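Long-range contact in cytochrome C (PDB 5LO9), which probably oxidises thiosulfate to tetrathionate, or runs the reaction in reverse, passing electrons through covalently bound c-type hemes: residues Asn294-Trp307 with Ala355-Ala367. Sequence-based numbering, arbitrary orientation.
With HEC (heme c), chain E; EDO (1,2-ethanediol), chain B; EDO (1,2-ethanediol), chain X; EDO (1,2-ethanediol), chain S.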
loop_
_atom_site.group_PDB
_atom_site.type_symbol
_atom_site.label_atom_id
_atom_site.label_comp_id
_atom_site.label_asym_id
_atom_site.label_seq_id
_atom_site.Cartn_x
_atom_site.Cartn_y
_atom_site.Cartn_z
ATOM N N ASN A 294 4.456 -19.460 -4.270
ATOM C CA ASN A 294 4.903 -18.109 -4.627
ATOM C C ASN A 294 4.006 -17.042 -4.010
ATOM O O ASN A 294 3.724 -16.006 -4.612
ATOM C CB ASN A 294 4.995 -17.949 -6.140
ATOM C CG ASN A 294 6.145 -17.051 -6.553
ATOM O OD1 ASN A 294 7.209 -17.047 -5.918
ATOM N ND2 ASN A 294 5.954 -16.317 -7.649
ATOM N N GLY A 295 3.607 -17.284 -2.770
ATOM C CA GLY A 295 2.823 -16.342 -2.033
ATOM C C GLY A 295 1.344 -16.550 -2.140
ATOM O O GLY A 295 0.599 -15.753 -1.570
ATOM N N ARG A 296 0.882 -17.629 -2.777
ATOM C CA ARG A 296 -0.563 -17.802 -2.953
ATOM C C ARG A 296 -1.221 -18.741 -1.951
ATOM O O ARG A 296 -2.453 -18.724 -1.840
ATOM C CB ARG A 296 -0.876 -18.328 -4.347
ATOM C CG ARG A 296 -0.280 -17.528 -5.494
ATOM C CD ARG A 296 -0.393 -18.284 -6.771
ATOM N NE ARG A 296 -0.410 -17.457 -7.965
ATOM C CZ ARG A 296 -1.512 -16.969 -8.517
ATOM N NH1 ARG A 296 -2.711 -17.179 -7.970
ATOM N NH2 ARG A 296 -1.403 -16.251 -9.611
ATOM N N ARG A 297 -0.448 -19.534 -1.210
ATOM C CA ARG A 297 -0.994 -20.670 -0.471
ATOM C C ARG A 297 -1.572 -20.269 0.879
ATOM O O ARG A 297 -0.842 -19.841 1.793
ATOM C CB ARG A 297 0.091 -21.700 -0.251
ATOM C CG ARG A 297 -0.348 -22.894 0.552
ATOM C CD ARG A 297 -1.103 -23.850 -0.301
ATOM N NE ARG A 297 -1.144 -25.190 0.288
ATOM C CZ ARG A 297 -1.978 -26.149 -0.084
ATOM N NH1 ARG A 297 -2.874 -25.948 -1.036
ATOM N NH2 ARG A 297 -1.884 -27.319 0.487
ATOM N N ALA A 298 -2.876 -20.451 1.019
ATOM C CA ALA A 298 -3.476 -20.315 2.331
ATOM C C ALA A 298 -2.781 -21.225 3.331
ATOM O O ALA A 298 -2.397 -22.365 3.020
ATOM C CB ALA A 298 -4.949 -20.664 2.277
ATOM N N ASP A 299 -2.633 -20.701 4.544
ATOM C CA ASP A 299 -1.970 -21.348 5.673
ATOM C C ASP A 299 -0.456 -21.478 5.478
ATOM O O ASP A 299 0.209 -22.125 6.291
ATOM C CB ASP A 299 -2.575 -22.715 5.974
ATOM C CG ASP A 299 -4.012 -22.642 6.493
ATOM O OD1 ASP A 299 -4.401 -21.659 7.188
ATOM O OD2 ASP A 299 -4.759 -23.610 6.216
ATOM N N ALA A 300 0.110 -20.829 4.456
ATOM C CA ALA A 300 1.548 -20.677 4.298
ATOM C C ALA A 300 1.892 -19.198 4.110
ATOM O O ALA A 300 2.615 -18.821 3.186
ATOM C CB ALA A 300 2.067 -21.515 3.130
ATOM N N SER A 301 1.364 -18.333 5.002
ATOM C CA SER A 301 1.460 -16.867 4.925
ATOM C C SER A 301 1.301 -16.365 3.501
ATOM O O SER A 301 2.241 -15.833 2.884
ATOM C CB SER A 301 2.772 -16.332 5.471
ATOM O OG SER A 301 2.681 -16.274 6.861
ATOM N N PRO A 302 0.120 -16.518 2.946
ATOM C CA PRO A 302 -0.119 -15.968 1.621
ATOM C C PRO A 302 -0.023 -14.444 1.667
ATOM O O PRO A 302 -0.316 -13.792 2.678
ATOM C CB PRO A 302 -1.525 -16.478 1.280
ATOM C CG PRO A 302 -2.198 -16.639 2.644
ATOM C CD PRO A 302 -1.086 -17.096 3.555
ATOM N N MET A 303 0.421 -13.881 0.551
ATOM C CA MET A 303 0.625 -12.447 0.474
ATOM C C MET A 303 -0.691 -11.711 0.336
ATOM O O MET A 303 -0.815 -10.561 0.784
ATOM C CB MET A 303 1.542 -12.139 -0.698
ATOM C CG MET A 303 2.964 -12.648 -0.488
ATOM S SD MET A 303 3.888 -11.761 0.810
ATOM C CE MET A 303 3.686 -12.848 2.219
ATOM N N TRP A 304 -1.691 -12.356 -0.253
ATOM C CA TRP A 304 -2.975 -11.680 -0.382
ATOM C C TRP A 304 -3.594 -11.402 0.981
ATOM O O TRP A 304 -4.282 -10.402 1.152
ATOM C CB TRP A 304 -3.942 -12.478 -1.238
ATOM C CG TRP A 304 -3.961 -13.945 -1.029
ATOM C CD1 TRP A 304 -3.294 -14.887 -1.763
ATOM C CD2 TRP A 304 -4.728 -14.658 -0.071
ATOM N NE1 TRP A 304 -3.592 -16.131 -1.309
ATOM C CE2 TRP A 304 -4.484 -16.017 -0.272
ATOM C CE3 TRP A 304 -5.606 -14.278 0.940
ATOM C CZ2 TRP A 304 -5.079 -16.994 0.504
ATOM C CZ3 TRP A 304 -6.182 -15.253 1.719
ATOM C CH2 TRP A 304 -5.919 -16.588 1.495
ATOM N N ALA A 305 -3.351 -12.239 1.973
ATOM C CA ALA A 305 -3.929 -11.931 3.271
ATOM C C ALA A 305 -3.163 -10.831 3.973
ATOM O O ALA A 305 -3.674 -10.247 4.932
ATOM C CB ALA A 305 -3.941 -13.172 4.168
ATOM N N ALA A 306 -1.953 -10.540 3.512
ATOM C CA ALA A 306 -1.111 -9.557 4.166
ATOM C C ALA A 306 -1.336 -8.164 3.598
ATOM O O ALA A 306 -1.323 -7.188 4.350
ATOM C CB ALA A 306 0.356 -9.952 4.019
ATOM N N TRP A 307 -1.561 -8.056 2.288
ATOM C CA TRP A 307 -1.706 -6.739 1.675
ATOM C C TRP A 307 -2.758 -5.883 2.374
ATOM O O TRP A 307 -2.536 -4.690 2.619
ATOM C CB TRP A 307 -2.069 -6.884 0.200
ATOM C CG TRP A 307 -2.183 -5.550 -0.478
ATOM C CD1 TRP A 307 -3.333 -4.863 -0.820
ATOM C CD2 TRP A 307 -1.098 -4.720 -0.858
ATOM N NE1 TRP A 307 -3.004 -3.667 -1.387
ATOM C CE2 TRP A 307 -1.637 -3.559 -1.428
ATOM C CE3 TRP A 307 0.285 -4.845 -0.769
ATOM C CZ2 TRP A 307 -0.838 -2.548 -1.924
ATOM C CZ3 TRP A 307 1.075 -3.824 -1.257
ATOM C CH2 TRP A 307 0.513 -2.696 -1.815
ATOM N N ALA A 355 8.420 -3.603 -7.332
ATOM C CA ALA A 355 7.908 -4.813 -7.961
ATOM C C ALA A 355 7.274 -5.733 -6.917
ATOM O O ALA A 355 6.155 -6.222 -7.104
ATOM C CB ALA A 355 9.027 -5.518 -8.735
ATOM N N LEU A 356 7.956 -5.964 -5.792
ATOM C CA LEU A 356 7.385 -6.867 -4.815
ATOM C C LEU A 356 6.043 -6.347 -4.345
ATOM O O LEU A 356 5.078 -7.114 -4.228
ATOM C CB LEU A 356 8.332 -7.068 -3.639
ATOM C CG LEU A 356 9.572 -7.943 -3.905
ATOM C CD1 LEU A 356 10.618 -7.760 -2.782
ATOM C CD2 LEU A 356 9.154 -9.391 -4.033
ATOM N N GLN A 357 5.945 -5.046 -4.107
ATOM C CA GLN A 357 4.655 -4.508 -3.708
ATOM C C GLN A 357 3.635 -4.592 -4.835
ATOM O O GLN A 357 2.451 -4.785 -4.576
ATOM C CB GLN A 357 4.791 -3.078 -3.240
ATOM C CG GLN A 357 5.490 -2.974 -1.920
ATOM C CD GLN A 357 5.448 -1.595 -1.340
ATOM O OE1 GLN A 357 4.561 -1.271 -0.546
ATOM N NE2 GLN A 357 6.397 -0.763 -1.735
ATOM N N SER A 358 4.052 -4.472 -6.083
ATOM C CA SER A 358 3.080 -4.614 -7.165
ATOM C C SER A 358 2.578 -6.049 -7.272
ATOM O O SER A 358 1.376 -6.294 -7.465
ATOM C CB SER A 358 3.698 -4.185 -8.490
ATOM O OG SER A 358 3.933 -2.788 -8.503
ATOM N N TYR A 359 3.491 -7.010 -7.158
ATOM C CA TYR A 359 3.103 -8.408 -7.227
ATOM C C TYR A 359 2.161 -8.738 -6.085
ATOM O O TYR A 359 1.110 -9.361 -6.292
ATOM C CB TYR A 359 4.353 -9.288 -7.179
ATOM C CG TYR A 359 4.084 -10.751 -7.086
ATOM C CD1 TYR A 359 3.390 -11.401 -8.078
ATOM C CD2 TYR A 359 4.491 -11.482 -5.989
ATOM C CE1 TYR A 359 3.122 -12.733 -7.996
ATOM C CE2 TYR A 359 4.227 -12.838 -5.899
ATOM C CZ TYR A 359 3.549 -13.455 -6.917
ATOM O OH TYR A 359 3.272 -14.797 -6.838
ATOM N N ILE A 360 2.490 -8.287 -4.875
ATOM C CA ILE A 360 1.653 -8.622 -3.735
ATOM C C ILE A 360 0.288 -7.975 -3.867
ATOM O O ILE A 360 -0.727 -8.561 -3.497
ATOM C CB ILE A 360 2.347 -8.202 -2.442
ATOM C CG1 ILE A 360 3.584 -9.072 -2.195
ATOM C CG2 ILE A 360 1.399 -8.307 -1.310
ATOM C CD1 ILE A 360 4.604 -8.468 -1.190
ATOM N N PHE A 361 0.254 -6.737 -4.338
ATOM C CA PHE A 361 -1.002 -6.032 -4.570
ATOM C C PHE A 361 -1.857 -6.811 -5.540
ATOM O O PHE A 361 -3.048 -7.031 -5.308
ATOM C CB PHE A 361 -0.680 -4.630 -5.122
ATOM C CG PHE A 361 -1.868 -3.832 -5.670
ATOM C CD1 PHE A 361 -1.915 -3.469 -7.010
ATOM C CD2 PHE A 361 -2.869 -3.367 -4.823
ATOM C CE1 PHE A 361 -2.968 -2.708 -7.497
ATOM C CE2 PHE A 361 -3.919 -2.591 -5.314
ATOM C CZ PHE A 361 -3.971 -2.269 -6.652
ATOM N N TRP A 362 -1.253 -7.252 -6.633
ATOM C CA TRP A 362 -2.006 -7.987 -7.636
ATOM C C TRP A 362 -2.605 -9.280 -7.073
ATOM O O TRP A 362 -3.789 -9.566 -7.294
ATOM C CB TRP A 362 -1.101 -8.276 -8.816
ATOM C CG TRP A 362 -1.705 -9.191 -9.782
ATOM C CD1 TRP A 362 -2.775 -8.943 -10.565
ATOM C CD2 TRP A 362 -1.259 -10.509 -10.111
ATOM N NE1 TRP A 362 -3.033 -10.020 -11.366
ATOM C CE2 TRP A 362 -2.113 -10.994 -11.111
ATOM C CE3 TRP A 362 -0.226 -11.318 -9.658
ATOM C CZ2 TRP A 362 -1.979 -12.247 -11.655
ATOM C CZ3 TRP A 362 -0.087 -12.553 -10.200
ATOM C CH2 TRP A 362 -0.967 -13.018 -11.188
ATOM N N LEU A 363 -1.816 -10.065 -6.317
ATOM C CA LEU A 363 -2.357 -11.304 -5.750
ATOM C C LEU A 363 -3.581 -11.045 -4.895
ATOM O O LEU A 363 -4.421 -11.941 -4.735
ATOM C CB LEU A 363 -1.328 -12.021 -4.900
ATOM C CG LEU A 363 -0.136 -12.610 -5.616
ATOM C CD1 LEU A 363 0.797 -13.205 -4.604
ATOM C CD2 LEU A 363 -0.605 -13.645 -6.631
ATOM N N ALA A 364 -3.688 -9.839 -4.338
ATOM C CA ALA A 364 -4.738 -9.460 -3.402
ATOM C C ALA A 364 -5.968 -8.859 -4.081
ATOM O O ALA A 364 -6.870 -8.362 -3.380
ATOM C CB ALA A 364 -4.197 -8.475 -2.389
ATOM N N THR A 365 -6.016 -8.881 -5.416
ATOM C CA THR A 365 -7.156 -8.348 -6.152
ATOM C C THR A 365 -8.477 -8.870 -5.601
ATOM O O THR A 365 -8.708 -10.087 -5.524
ATOM C CB THR A 365 -7.041 -8.712 -7.620
ATOM O OG1 THR A 365 -5.841 -8.185 -8.188
ATOM C CG2 THR A 365 -8.150 -8.089 -8.299
ATOM N N GLY A 366 -9.327 -7.942 -5.206
ATOM C CA GLY A 366 -10.642 -8.238 -4.715
ATOM C C GLY A 366 -10.783 -8.284 -3.210
ATOM O O GLY A 366 -11.918 -8.219 -2.708
ATOM N N ALA A 367 -9.673 -8.398 -2.481
ATOM C CA ALA A 367 -9.728 -8.600 -1.042
ATOM C C ALA A 367 -10.063 -7.303 -0.305
ATOM O O ALA A 367 -9.697 -6.209 -0.742
ATOM C CB ALA A 367 -8.411 -9.158 -0.533
HETATM FE FE HEC E . 8.201 -13.563 5.009
HETATM C CHA HEC E . 5.598 -12.782 7.235
HETATM C CHB HEC E . 7.118 -11.060 2.814
HETATM C CHC HEC E . 10.972 -14.174 2.908
HETATM C CHD HEC E . 9.024 -16.281 6.947
HETATM N NA HEC E . 6.636 -12.191 5.034
HETATM C C1A HEC E . 5.736 -12.035 5.998
HETATM C C2A HEC E . 4.762 -10.956 5.724
HETATM C C3A HEC E . 5.192 -10.452 4.431
HETATM C C4A HEC E . 6.371 -11.283 4.079
HETATM C CMA HEC E . 4.552 -9.365 3.646
HETATM C CAA HEC E . 3.588 -10.537 6.572
HETATM C CBA HEC E . 2.514 -11.617 6.495
HETATM C CGA HEC E . 1.241 -11.189 7.207
HETATM O O1A HEC E . 0.196 -11.817 6.922
HETATM O O2A HEC E . 1.269 -10.253 8.062
HETATM N NB HEC E . 8.928 -12.786 3.213
HETATM C C1B HEC E . 8.348 -11.796 2.500
HETATM C C2B HEC E . 9.097 -11.446 1.290
HETATM C C3B HEC E . 10.233 -12.357 1.324
HETATM C C4B HEC E . 10.031 -13.130 2.564
HETATM C CMB HEC E . 8.751 -10.435 0.256
HETATM C CAB HEC E . 11.348 -12.442 0.333
HETATM C CBB HEC E . 12.110 -11.118 0.383
HETATM N NC HEC E . 9.743 -14.971 4.946
HETATM C C1C HEC E . 10.727 -15.073 4.039
HETATM C C2C HEC E . 11.596 -16.252 4.253
HETATM C C3C HEC E . 11.019 -16.868 5.460
HETATM C C4C HEC E . 9.868 -15.992 5.784
HETATM C CMC HEC E . 12.784 -16.660 3.419
HETATM C CAC HEC E . 11.406 -18.135 6.199
HETATM C CBC HEC E . 12.867 -18.166 6.517
HETATM N ND HEC E . 7.444 -14.359 6.781
HETATM C C1D HEC E . 7.916 -15.437 7.388
HETATM C C2D HEC E . 7.173 -15.774 8.615
HETATM C C3D HEC E . 6.134 -14.735 8.740
HETATM C C4D HEC E . 6.428 -13.918 7.531
HETATM C CMD HEC E . 7.490 -16.925 9.505
HETATM C CAD HEC E . 5.054 -14.547 9.790
HETATM C CBD HEC E . 5.554 -14.422 11.245
HETATM C CGD HEC E . 6.463 -13.230 11.609
HETATM O O1D HEC E . 7.517 -12.949 10.961
HETATM O O2D HEC E . 6.146 -12.548 12.622
HETATM C C1 EDO B . 4.119 -16.658 -10.585
HETATM O O1 EDO B . 4.655 -17.861 -10.072
HETATM C C2 EDO B . 2.699 -16.474 -10.024
HETATM O O2 EDO B . 2.422 -15.480 -9.008
HETATM C C1 EDO X . -4.730 -5.423 -10.290
HETATM O O1 EDO X . -5.654 -6.475 -10.661
HETATM C C2 EDO X . -5.452 -4.076 -10.442
HETATM O O2 EDO X . -5.185 -3.465 -11.718
HETATM C C1 EDO S . 2.443 0.949 2.021
HETATM O O1 EDO S . 3.677 0.190 1.855
HETATM C C2 EDO S . 1.198 0.045 2.136
HETATM O O2 EDO S . 0.999 -0.498 3.506
#
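W304 and A364 bring the two backbones together, their CA atoms 4.1 Å apart, where helix 351-363 gives out, beside the short turn that carries W304 and W307. A364 suits this junction because a methyl is small enough to rest against both W304 CB and W307 CB. At G295, with phi 93°, a side chain would jam against the N294 carbonyl O and be crowded by M303 CG, hence glycine. W307 has CG anti to its backbone N (chi1 -178°), which lays the indole along the helix: F361 CB sits over its six-membered ring in a CH-pi contact, 3.9 Å from the centroid, while the branch methyl I360 CG2 packs 3.7 Å from W307 CE3. Replacing W307 by an alanine is likely to open a gap beside I360 and F361 and leave the F361 methylene without its aromatic partner. Toward the other end of the contact, Y359 carries its hydroxyl far enough out on the ring for OH to donate to N294 O at 2.6 Å. L363 offers a methyl, CD2, that lies over one face of the R296 guanidinium, whose NH2 bonds to P247 O. M303 turns CB toward I360 CG2 (3.9 Å), but its long, flexible, apolar chain bends to carry CE to the heme, 3.6 Å from C3A. The contact is thus mainly apolar, with one tyrosine bond securing a backbone carbonyl, and through M303 it joins helix 351-363 to the packing around heme c.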